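Local coordinates for enoyl-acyl carrier protein reductase (Uncultured bacterium, PDB 6KIA) that binds NADH and, as an enoyl-acyl carrier protein reductase linked to triclosan resistance, probably reduces the double bond of enoyl thioesters in fatty acid synthesis, at residues Phe29-Tyr33 and Cys288-Asn294; Glu404-Leu409 and Gln432-His437; Arg177-Gly181 and Asp297-Gly301. All coordinates share one frame; numbering follows the deposited sequence.

Contact 1 lies against the bound NADH, where the loops 29-33 and 288-294 grip its pyrophosphate and nicotinamide. The other two contacts flank it, each with its centre about 16 Å from that of contact 1. Contact 2 pairs helices 394-413 and 426-436, and reaches contact 1 through Thr406, whose OG1 packs 3.5 Å from CE1 of Tyr33. Contact 3 is joined to contact 1 by charge: OD1 of Asp297 lies 2.9 Å from NH1 of Arg31 in a salt bridge. The Phe299 side chain of contact 3 approaches to about 6 Å from the dinucleotide. Contacts 2 and 3 do not touch, with nearest atoms about 16 Å apart.

Contact 1 (Phe29-Tyr33 and Cys288-Asn294). With NAI (1,4-dihydronicotinamide adenine dinucleotide), chain D.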
loop_
_atom_site.group_PDB
_atom_site.type_symbol
_atom_site.label_atom_id
_atom_site.label_comp_id
_atom_site.label_asym_id
_atom_site.label_seq_id
_atom_site.Cartn_x
_atom_site.Cartn_y
_atom_site.Cartn_z
ATOM N N PHE A 29 -6.201 -8.507 -4.427
ATOM C CA PHE A 29 -7.019 -7.965 -5.524
ATOM C C PHE A 29 -6.173 -7.850 -6.766
ATOM O O PHE A 29 -4.966 -7.729 -6.661
ATOM C CB PHE A 29 -7.584 -6.584 -5.185
ATOM C CG PHE A 29 -8.537 -6.597 -4.033
ATOM C CD1 PHE A 29 -9.836 -7.030 -4.205
ATOM C CD2 PHE A 29 -8.137 -6.178 -2.777
ATOM C CE1 PHE A 29 -10.719 -7.048 -3.137
ATOM C CE2 PHE A 29 -9.023 -6.186 -1.708
ATOM C CZ PHE A 29 -10.309 -6.628 -1.892
ATOM N N GLY A 30 -6.813 -7.837 -7.931
ATOM C CA GLY A 30 -6.094 -7.541 -9.158
ATOM C C GLY A 30 -5.429 -6.184 -9.025
ATOM O O GLY A 30 -6.018 -5.259 -8.443
ATOM N N ARG A 31 -4.203 -6.101 -9.545
ATOM C CA ARG A 31 -3.325 -4.910 -9.528
ATOM C C ARG A 31 -2.697 -4.660 -8.152
ATOM O O ARG A 31 -1.838 -3.786 -8.006
ATOM C CB ARG A 31 -4.092 -3.667 -10.000
ATOM C CG ARG A 31 -4.800 -3.882 -11.329
ATOM C CD ARG A 31 -5.869 -2.833 -11.567
ATOM N NE ARG A 31 -5.352 -1.492 -11.748
ATOM C CZ ARG A 31 -5.855 -0.408 -11.158
ATOM N NH1 ARG A 31 -5.324 0.774 -11.414
ATOM N NH2 ARG A 31 -6.872 -0.501 -10.313
ATOM N N GLY A 32 -3.102 -5.428 -7.149
ATOM C CA GLY A 32 -2.560 -5.217 -5.813
ATOM C C GLY A 32 -1.070 -5.515 -5.697
ATOM O O GLY A 32 -0.578 -6.464 -6.319
ATOM N N TYR A 33 -0.348 -4.735 -4.885
ATOM C CA TYR A 33 1.079 -4.970 -4.681
ATOM C C TYR A 33 1.392 -6.410 -4.321
ATOM O O TYR A 33 2.389 -6.966 -4.782
ATOM C CB TYR A 33 1.684 -4.086 -3.562
ATOM C CG TYR A 33 2.554 -2.967 -4.068
ATOM C CD1 TYR A 33 3.757 -3.262 -4.685
ATOM C CD2 TYR A 33 2.255 -1.635 -3.813
ATOM C CE1 TYR A 33 4.587 -2.285 -5.154
ATOM C CE2 TYR A 33 3.103 -0.625 -4.263
ATOM C CZ TYR A 33 4.266 -0.966 -4.947
ATOM O OH TYR A 33 5.153 -0.029 -5.424
ATOM N N CYS A 288 7.504 1.278 -0.720
ATOM C CA CYS A 288 7.466 0.961 -2.157
ATOM C C CYS A 288 7.032 2.130 -3.024
ATOM O O CYS A 288 6.432 3.076 -2.516
ATOM C CB CYS A 288 6.527 -0.229 -2.391
ATOM S SG CYS A 288 7.164 -1.807 -1.698
ATOM N N PRO A 289 7.295 2.064 -4.338
ATOM C CA PRO A 289 6.916 3.200 -5.204
ATOM C C PRO A 289 5.427 3.448 -5.397
ATOM O O PRO A 289 4.587 2.581 -5.192
ATOM C CB PRO A 289 7.510 2.809 -6.562
ATOM C CG PRO A 289 8.611 1.899 -6.248
ATOM C CD PRO A 289 8.107 1.082 -5.078
ATOM N N GLU A 290 5.121 4.668 -5.842
ATOM C CA GLU A 290 3.797 5.033 -6.313
ATOM C C GLU A 290 3.415 4.177 -7.515
ATOM O O GLU A 290 4.170 4.111 -8.514
ATOM C CB GLU A 290 3.774 6.513 -6.737
ATOM C CG GLU A 290 4.267 7.510 -5.687
ATOM C CD GLU A 290 5.792 7.712 -5.676
ATOM O OE1 GLU A 290 6.537 7.019 -6.409
ATOM O OE2 GLU A 290 6.255 8.589 -4.926
ATOM N N ILE A 291 2.256 3.525 -7.439
ATOM C CA ILE A 291 1.709 2.811 -8.583
ATOM C C ILE A 291 0.201 3.007 -8.623
ATOM O O ILE A 291 -0.369 3.652 -7.747
ATOM C CB ILE A 291 2.053 1.303 -8.556
ATOM C CG1 ILE A 291 1.562 0.641 -7.269
ATOM C CG2 ILE A 291 3.562 1.059 -8.708
ATOM C CD1 ILE A 291 1.657 -0.858 -7.374
ATOM N N ARG A 292 -0.454 2.493 -9.663
ATOM C CA ARG A 292 -1.906 2.542 -9.694
ATOM C C ARG A 292 -2.516 1.183 -9.344
ATOM O O ARG A 292 -2.306 0.178 -10.038
ATOM C CB ARG A 292 -2.398 3.038 -11.053
ATOM C CG ARG A 292 -2.017 4.493 -11.259
ATOM C CD ARG A 292 -2.659 5.097 -12.498
ATOM N NE ARG A 292 -4.021 5.565 -12.255
ATOM C CZ ARG A 292 -5.115 4.959 -12.708
ATOM N NH1 ARG A 292 -5.011 3.854 -13.438
ATOM N NH2 ARG A 292 -6.314 5.464 -12.436
ATOM N N THR A 293 -3.214 1.171 -8.213
ATOM C CA THR A 293 -3.947 0.017 -7.703
ATOM C C THR A 293 -5.350 0.453 -7.313
ATOM O O THR A 293 -5.702 1.631 -7.437
ATOM C CB THR A 293 -3.295 -0.569 -6.444
ATOM O OG1 THR A 293 -3.435 0.390 -5.394
ATOM C CG2 THR A 293 -1.830 -0.919 -6.645
ATOM N N ASN A 294 -6.152 -0.476 -6.795
ATOM C CA ASN A 294 -7.459 -0.109 -6.241
ATOM C C ASN A 294 -7.353 0.965 -5.155
ATOM O O ASN A 294 -8.218 1.843 -5.057
ATOM C CB ASN A 294 -8.171 -1.337 -5.662
ATOM C CG ASN A 294 -8.644 -2.298 -6.732
ATOM O OD1 ASN A 294 -8.411 -2.098 -7.929
ATOM N ND2 ASN A 294 -9.308 -3.370 -6.301
HETATM P PA NAI D . -5.243 -2.989 -2.715
HETATM O O1A NAI D . -5.080 -4.139 -3.661
HETATM O O2A NAI D . -6.587 -2.289 -2.708
HETATM O O5B NAI D . -4.854 -3.518 -1.267
HETATM C C5B NAI D . -5.473 -2.959 -0.126
HETATM C C4B NAI D . -5.223 -4.027 0.983
HETATM O O4B NAI D . -5.765 -3.389 2.289
HETATM C C3B NAI D . -5.872 -5.119 0.785
HETATM O O3B NAI D . -5.080 -6.320 1.156
HETATM C C2B NAI D . -7.210 -4.996 1.750
HETATM O O2B NAI D . -7.783 -6.338 1.965
HETATM C C1B NAI D . -6.759 -4.430 2.815
HETATM N N9A NAI D . -7.787 -3.588 3.462
HETATM C C8A NAI D . -8.433 -2.458 3.124
HETATM N N7A NAI D . -9.275 -2.153 4.109
HETATM C C5A NAI D . -9.145 -3.096 5.072
HETATM C C6A NAI D . -9.824 -3.192 6.277
HETATM N N6A NAI D . -10.835 -2.390 6.910
HETATM N N1A NAI D . -9.538 -4.225 7.086
HETATM C C2A NAI D . -8.606 -5.157 6.712
HETATM N N3A NAI D . -7.927 -5.058 5.509
HETATM C C4A NAI D . -8.224 -4.002 4.688
HETATM O O3 NAI D . -4.138 -1.798 -3.026
HETATM P PN NAI D . -2.551 -1.768 -2.739
HETATM O O1N NAI D . -1.876 -2.925 -3.408
HETATM O O2N NAI D . -2.125 -0.411 -3.277
HETATM O O5D NAI D . -2.356 -1.838 -1.157
HETATM C C5D NAI D . -1.556 -2.841 -0.552
HETATM C C4D NAI D . -0.505 -2.131 0.331
HETATM O O4D NAI D . 0.353 -1.509 -0.454
HETATM C C3D NAI D . -1.157 -1.038 1.174
HETATM O O3D NAI D . -0.755 -1.093 2.501
HETATM C C2D NAI D . -0.581 0.237 0.518
HETATM O O2D NAI D . -0.690 1.358 1.465
HETATM C C1D NAI D . 0.642 -0.098 0.200
HETATM N N1N NAI D . 1.248 0.773 -0.806
HETATM C C2N NAI D . 0.558 1.189 -1.924
HETATM C C3N NAI D . 1.162 2.074 -2.828
HETATM C C7N NAI D . 0.438 2.525 -4.095
HETATM O O7N NAI D . 0.816 3.517 -4.713
HETATM N N7N NAI D . -0.675 1.772 -4.553
HETATM C C4N NAI D . 2.458 2.531 -2.640
HETATM C C5N NAI D . 3.168 2.062 -1.529
HETATM C C6N NAI D . 2.556 1.192 -0.620
HETATM O O HOH W 1 -5.470 -3.250 -6.348
HETATM O O HOH W 2 -0.657 -2.237 -10.033
#
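Tyr33 lies against Cys288, Pro289 and Ile291, and buries about as much surface as Arg31. Its side chain runs along the nicotinamide end of the NADH, with CB near O1N of the pyrophosphate. An unusual first torsion (chi1 -107°) sets the ring with one face to Ile291 and an edge to the dihydronicotinamide. CD2 lies 3.8 Å from NAI C2N, while CE2 has CD1 of Ile291 at 3.4 Å over the ring face, a CH-pi contact. On the opposite face, SG of Cys288 stands farther off in a sulfur-aromatic contact. NAI C4N, the hydride-donating carbon of NADH, meets the ring near its plane, 3.6 Å from CE2. CZ touches CB of Cys288, and at the tip OH donates to Pro289 O at 2.7 Å, tilted 23° from the carbonyl plane.

The loops follow strands 21-25 and 283-287 of the largely parallel, Rossmann-type sheet, the usual place for a dinucleotide. Phe29 to Gly32 form a type II beta turn, after which the backbone N of Tyr33 binds O1N at 2.8 Å. Across the cleft Ile291 N holds the carboxamide O7N, nearly straight, and OG1 of Thr293 binds O2N at 2.6 Å. One water bridges Gly30 O, Asn294 N and phosphate O1A; a second joins Arg31 O to Arg292 O. Arg31 lays its guanidinium over the Thr293 backbone. Its NH2 makes a weak bond to OD1 of Asn294, and its stronger partner is Asp297, in a salt bridge; the same carboxylate, in a long, weak ion pair with Arg292, probably eases the closeness of the two guanidinium groups.

Contact 2 (Glu404-Leu409 and Gln432-His437); sequences EGTGPL and QLNLMH
Leu433 O, in the helical turn that packs against Glu404 and Gly405, is gripped twice by His437. ND1 of His437 donates to it at 2.8 Å, almost straight at 164° and with the oxygen in the ring plane, and the backbone N of the same histidine adds a weak bond. The imidazole is thereby fixed against the last turn of helix 426-436, and Trp321 stacks on it. This orientation turns the CE1 edge to Glu404, whose side chain reaches across in full extension, CG anti to the backbone N (chi1 179°). OE2 of Glu404 comes within 2.9 Å of CE1 of His437, near the ring plane, the carboxylate itself steeply tilted to the ring. NE2 is also close to OE2, but at too poor an angle for a hydrogen bond. The carboxylate would nevertheless tend to favour a positive charge on the imidazole. Nearer its backbone, CG of Glu404 packs on CE of Met436 at 3.8 Å and on CD2 of Leu433.

Because Gly405 carries no side chain, Leu433 can pack on its backbone. The two CA atoms are 5.4 Å apart, and CD2 of the leucine settles against the glycine N. Farther along, Gln432 bends at chi2, bringing its amide against CB and CG of Pro408. Its OE1 is turned to CD2 of Leu409, a methyl 3.6 Å away, and this buried oxygen has no hydrogen-bonding partner in the model. Pro408 also interrupts the backbone bonding of its own helix, which is kinked there. The axes of segments 404-409 and 432-436 cross at 91°, 9.3 Å apart at their closest. This is a near-perpendicular helix-helix packing with a glycine at the point of nearest backbone approach, joining helix 394-413, whose Thr406 touches the cofactor-binding Tyr33, to the C-terminal helix 426-436.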
loop_
_atom_site.group_PDB
_atom_site.type_symbol
_atom_site.label_atom_id
_atom_site.label_comp_id
_atom_site.label_asym_id
_atom_site.label_seq_id
_atom_site.Cartn_x
_atom_site.Cartn_y
_atom_site.Cartn_z
ATOM N N GLU A 404 6.019 -6.779 -10.351
ATOM C CA GLU A 404 6.937 -7.833 -10.772
ATOM C C GLU A 404 8.317 -7.704 -10.123
ATOM O O GLU A 404 8.921 -8.711 -9.732
ATOM C CB GLU A 404 7.073 -7.817 -12.305
ATOM C CG GLU A 404 8.017 -8.848 -12.876
ATOM C CD GLU A 404 7.986 -8.882 -14.402
ATOM O OE1 GLU A 404 7.244 -8.078 -15.013
ATOM O OE2 GLU A 404 8.682 -9.731 -14.990
ATOM N N GLY A 405 8.816 -6.472 -9.987
ATOM C CA GLY A 405 10.143 -6.248 -9.429
ATOM C C GLY A 405 10.193 -6.259 -7.904
ATOM O O GLY A 405 11.157 -6.764 -7.297
ATOM N N THR A 406 9.170 -5.693 -7.277
ATOM C CA THR A 406 9.158 -5.620 -5.812
ATOM C C THR A 406 8.941 -7.002 -5.213
ATOM O O THR A 406 9.381 -7.249 -4.088
ATOM C CB THR A 406 8.088 -4.636 -5.264
ATOM O OG1 THR A 406 6.766 -5.041 -5.654
ATOM C CG2 THR A 406 8.384 -3.207 -5.756
ATOM N N GLY A 407 8.268 -7.891 -5.948
ATOM C CA GLY A 407 8.032 -9.260 -5.484
ATOM C C GLY A 407 9.269 -9.977 -4.978
ATOM O O GLY A 407 9.373 -10.305 -3.806
ATOM N N PRO A 408 10.217 -10.241 -5.878
ATOM C CA PRO A 408 11.450 -10.930 -5.500
ATOM C C PRO A 408 12.304 -10.098 -4.564
ATOM O O PRO A 408 12.970 -10.659 -3.702
ATOM C CB PRO A 408 12.147 -11.186 -6.840
ATOM C CG PRO A 408 11.462 -10.300 -7.806
ATOM C CD PRO A 408 10.075 -10.129 -7.332
ATOM N N LEU A 409 12.297 -8.775 -4.718
ATOM C CA LEU A 409 13.030 -7.953 -3.771
ATOM C C LEU A 409 12.561 -8.204 -2.335
ATOM O O LEU A 409 13.386 -8.456 -1.461
ATOM C CB LEU A 409 12.882 -6.462 -4.108
ATOM C CG LEU A 409 13.714 -5.993 -5.316
ATOM C CD1 LEU A 409 13.396 -4.540 -5.674
ATOM C CD2 LEU A 409 15.209 -6.174 -5.061
ATOM N N GLN A 432 16.633 -5.134 -10.412
ATOM C CA GLN A 432 15.935 -6.415 -10.295
ATOM C C GLN A 432 15.235 -6.797 -11.627
ATOM O O GLN A 432 15.335 -7.935 -12.095
ATOM C CB GLN A 432 14.908 -6.375 -9.136
ATOM C CG GLN A 432 14.079 -7.605 -9.125
ATOM C CD GLN A 432 14.850 -8.808 -8.572
ATOM O OE1 GLN A 432 15.510 -8.719 -7.539
ATOM N NE2 GLN A 432 14.897 -9.868 -9.348
ATOM N N LEU A 433 14.547 -5.850 -12.262
ATOM C CA LEU A 433 13.793 -6.192 -13.465
ATOM C C LEU A 433 14.724 -6.498 -14.653
ATOM O O LEU A 433 14.476 -7.424 -15.427
ATOM C CB LEU A 433 12.866 -5.033 -13.847
ATOM C CG LEU A 433 11.631 -4.838 -12.955
ATOM C CD1 LEU A 433 11.014 -3.462 -13.170
ATOM C CD2 LEU A 433 10.643 -5.960 -13.284
ATOM N N ASN A 434 15.822 -5.766 -14.763
ATOM C CA ASN A 434 16.746 -6.032 -15.855
ATOM C C ASN A 434 17.426 -7.371 -15.634
ATOM O O ASN A 434 17.627 -8.119 -16.582
ATOM C CB ASN A 434 17.740 -4.890 -16.015
ATOM C CG ASN A 434 17.129 -3.704 -16.763
ATOM O OD1 ASN A 434 16.212 -3.868 -17.587
ATOM N ND2 ASN A 434 17.592 -2.510 -16.441
ATOM N N LEU A 435 17.697 -7.699 -14.367
ATOM C CA LEU A 435 18.373 -8.957 -14.060
ATOM C C LEU A 435 17.477 -10.168 -14.335
ATOM O O LEU A 435 17.922 -11.136 -14.957
ATOM C CB LEU A 435 18.830 -8.947 -12.600
ATOM C CG LEU A 435 19.588 -10.157 -12.061
ATOM C CD1 LEU A 435 20.985 -10.167 -12.659
ATOM C CD2 LEU A 435 19.636 -10.020 -10.553
ATOM N N MET A 436 16.212 -10.094 -13.916
ATOM C CA MET A 436 15.202 -11.107 -14.222
ATOM C C MET A 436 15.028 -11.386 -15.683
ATOM O O MET A 436 14.632 -12.490 -16.046
ATOM C CB MET A 436 13.818 -10.707 -13.681
ATOM C CG MET A 436 13.761 -10.376 -12.240
ATOM S SD MET A 436 12.163 -9.641 -11.889
ATOM C CE MET A 436 11.031 -10.998 -12.205
ATOM N N HIS A 437 15.290 -10.385 -16.525
ATOM C CA HIS A 437 15.013 -10.521 -17.947
ATOM C C HIS A 437 16.304 -10.556 -18.750
ATOM O O HIS A 437 16.301 -10.260 -19.946
ATOM C CB HIS A 437 14.136 -9.362 -18.437
ATOM C CG HIS A 437 12.745 -9.393 -17.897
ATOM N ND1 HIS A 437 12.410 -8.803 -16.701
ATOM C CD2 HIS A 437 11.607 -9.956 -18.374
ATOM C CE1 HIS A 437 11.122 -8.988 -16.466
ATOM N NE2 HIS A 437 10.612 -9.687 -17.463
#

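Contact 3 (Arg177-Gly181 and Asp297-Gly301)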
loop_
_atom_site.group_PDB
_atom_site.type_symbol
_atom_site.label_atom_id
_atom_site.label_comp_id
_atom_site.label_asym_id
_atom_site.label_seq_id
_atom_site.Cartn_x
_atom_site.Cartn_y
_atom_site.Cartn_z
ATOM N N ARG A 177 -13.045 17.040 -4.114
ATOM C CA ARG A 177 -12.476 18.385 -4.081
ATOM C C ARG A 177 -11.007 18.369 -3.636
ATOM O O ARG A 177 -10.163 19.072 -4.195
ATOM C CB ARG A 177 -13.300 19.284 -3.156
ATOM C CG ARG A 177 -14.594 19.771 -3.797
ATOM C CD ARG A 177 -15.230 20.897 -3.002
ATOM N NE ARG A 177 -14.370 22.079 -2.936
ATOM C CZ ARG A 177 -14.622 23.139 -2.177
ATOM N NH1 ARG A 177 -15.714 23.164 -1.425
ATOM N NH2 ARG A 177 -13.787 24.174 -2.171
ATOM N N ILE A 178 -10.693 17.558 -2.634
ATOM C CA ILE A 178 -9.325 17.528 -2.114
ATOM C C ILE A 178 -8.339 16.907 -3.104
ATOM O O ILE A 178 -7.220 17.401 -3.280
ATOM C CB ILE A 178 -9.248 16.766 -0.788
ATOM C CG1 ILE A 178 -10.002 17.538 0.294
ATOM C CG2 ILE A 178 -7.789 16.582 -0.360
ATOM C CD1 ILE A 178 -10.117 16.795 1.580
ATOM N N TYR A 179 -8.768 15.853 -3.784
ATOM C CA TYR A 179 -7.847 15.090 -4.610
ATOM C C TYR A 179 -7.869 15.551 -6.059
ATOM O O TYR A 179 -6.847 15.413 -6.754
ATOM C CB TYR A 179 -8.179 13.594 -4.535
ATOM C CG TYR A 179 -7.974 13.001 -3.161
ATOM C CD1 TYR A 179 -6.848 13.322 -2.407
ATOM C CD2 TYR A 179 -8.913 12.138 -2.603
ATOM C CE1 TYR A 179 -6.653 12.791 -1.142
ATOM C CE2 TYR A 179 -8.729 11.603 -1.334
ATOM C CZ TYR A 179 -7.597 11.936 -0.611
ATOM O OH TYR A 179 -7.400 11.413 0.648
ATOM N N LYS A 180 -8.990 16.137 -6.504
ATOM C CA LYS A 180 -9.121 16.536 -7.920
ATOM C C LYS A 180 -9.438 18.017 -8.161
ATOM O O LYS A 180 -9.430 18.470 -9.307
ATOM C CB LYS A 180 -10.213 15.701 -8.606
ATOM C CG LYS A 180 -10.044 14.196 -8.483
ATOM C CD LYS A 180 -11.247 13.463 -9.081
ATOM C CE LYS A 180 -10.967 11.978 -9.280
ATOM N NZ LYS A 180 -10.626 11.267 -8.005
ATOM N N GLY A 181 -9.685 18.778 -7.098
ATOM C CA GLY A 181 -10.176 20.141 -7.239
ATOM C C GLY A 181 -9.141 21.172 -7.621
ATOM O O GLY A 181 -8.044 21.215 -7.060
ATOM N N ASP A 297 -5.921 4.614 -6.963
ATOM C CA ASP A 297 -6.539 5.152 -8.186
ATOM C C ASP A 297 -7.130 6.547 -8.028
ATOM O O ASP A 297 -7.160 7.317 -8.984
ATOM C CB ASP A 297 -7.646 4.232 -8.706
ATOM C CG ASP A 297 -7.127 3.168 -9.661
ATOM O OD1 ASP A 297 -5.949 3.236 -10.080
ATOM O OD2 ASP A 297 -7.916 2.265 -10.011
ATOM N N ILE A 298 -7.630 6.851 -6.841
ATOM C CA ILE A 298 -8.277 8.130 -6.601
ATOM C C ILE A 298 -7.279 9.278 -6.486
ATOM O O ILE A 298 -7.633 10.436 -6.718
ATOM C CB ILE A 298 -9.132 8.098 -5.326
ATOM C CG1 ILE A 298 -8.269 7.755 -4.112
ATOM C CG2 ILE A 298 -10.269 7.104 -5.472
ATOM C CD1 ILE A 298 -8.986 7.898 -2.793
ATOM N N PHE A 299 -6.042 8.958 -6.115
ATOM C CA PHE A 299 -5.012 9.974 -5.944
ATOM C C PHE A 299 -4.533 10.433 -7.313
ATOM O O PHE A 299 -3.472 10.044 -7.738
ATOM C CB PHE A 299 -3.826 9.434 -5.126
ATOM C CG PHE A 299 -4.203 8.888 -3.777
ATOM C CD1 PHE A 299 -5.215 9.468 -3.031
ATOM C CD2 PHE A 299 -3.522 7.798 -3.248
ATOM C CE1 PHE A 299 -5.555 8.959 -1.787
ATOM C CE2 PHE A 299 -3.852 7.288 -2.005
ATOM C CZ PHE A 299 -4.869 7.868 -1.276
ATOM N N VAL A 300 -5.315 11.255 -8.006
ATOM C CA VAL A 300 -4.907 11.763 -9.319
ATOM C C VAL A 300 -3.569 12.496 -9.221
ATOM O O VAL A 300 -3.421 13.450 -8.437
ATOM C CB VAL A 300 -5.986 12.698 -9.918
ATOM C CG1 VAL A 300 -5.502 13.362 -11.209
ATOM C CG2 VAL A 300 -7.266 11.923 -10.169
ATOM N N GLY A 301 -2.580 12.022 -9.978
ATOM C CA GLY A 301 -1.263 12.621 -9.948
ATOM C C GLY A 301 -0.242 11.732 -9.285
ATOM O O GLY A 301 0.940 11.924 -9.494
HETATM O O HOH W 3 -4.745 14.054 -6.161
#
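Tyr179 and Phe299 form the firm part of this contact, an edge-to-face (T-shaped) pair with ring centroids 5.3 Å apart and planes at 71°. The side chains lie side by side and point the same way. The edge of Phe299 is the one presented: CE1 approaches CZ of Tyr179 at 3.8 Å, and CD1 sits 4.0 Å above the centre of the tyrosine ring plane. Ile298 adds its CD1 methyl beside CE2 of Tyr179, approaching obliquely. The tyrosine hydroxyl is hydrogen-bonded to OG1 of Thr261, which helps fix the ring, and Tyr257 meets the Phe299 ring.

Phe299 is the central residue of an inverse gamma turn, closed by Val300 N donating to Ile298 O at 2.8 Å. The turn lies in the long loop after strand 283-287 of the Rossmann-type sheet, and it faces the C-terminal end of helix 169-180.

Toward solvent the contact is looser. The exposed Lys180 runs out extended as far as CE, then bends at chi4 (60°), which carries NZ back to Ile298 O in a weak bond of 3.4 Å. Its CE brushes CG2 of Val300, at 3.8 Å, with the two side chains crossing at about a right angle. Between the backbones a water donates to both Tyr179 O, at 2.6 Å, and Val300 O.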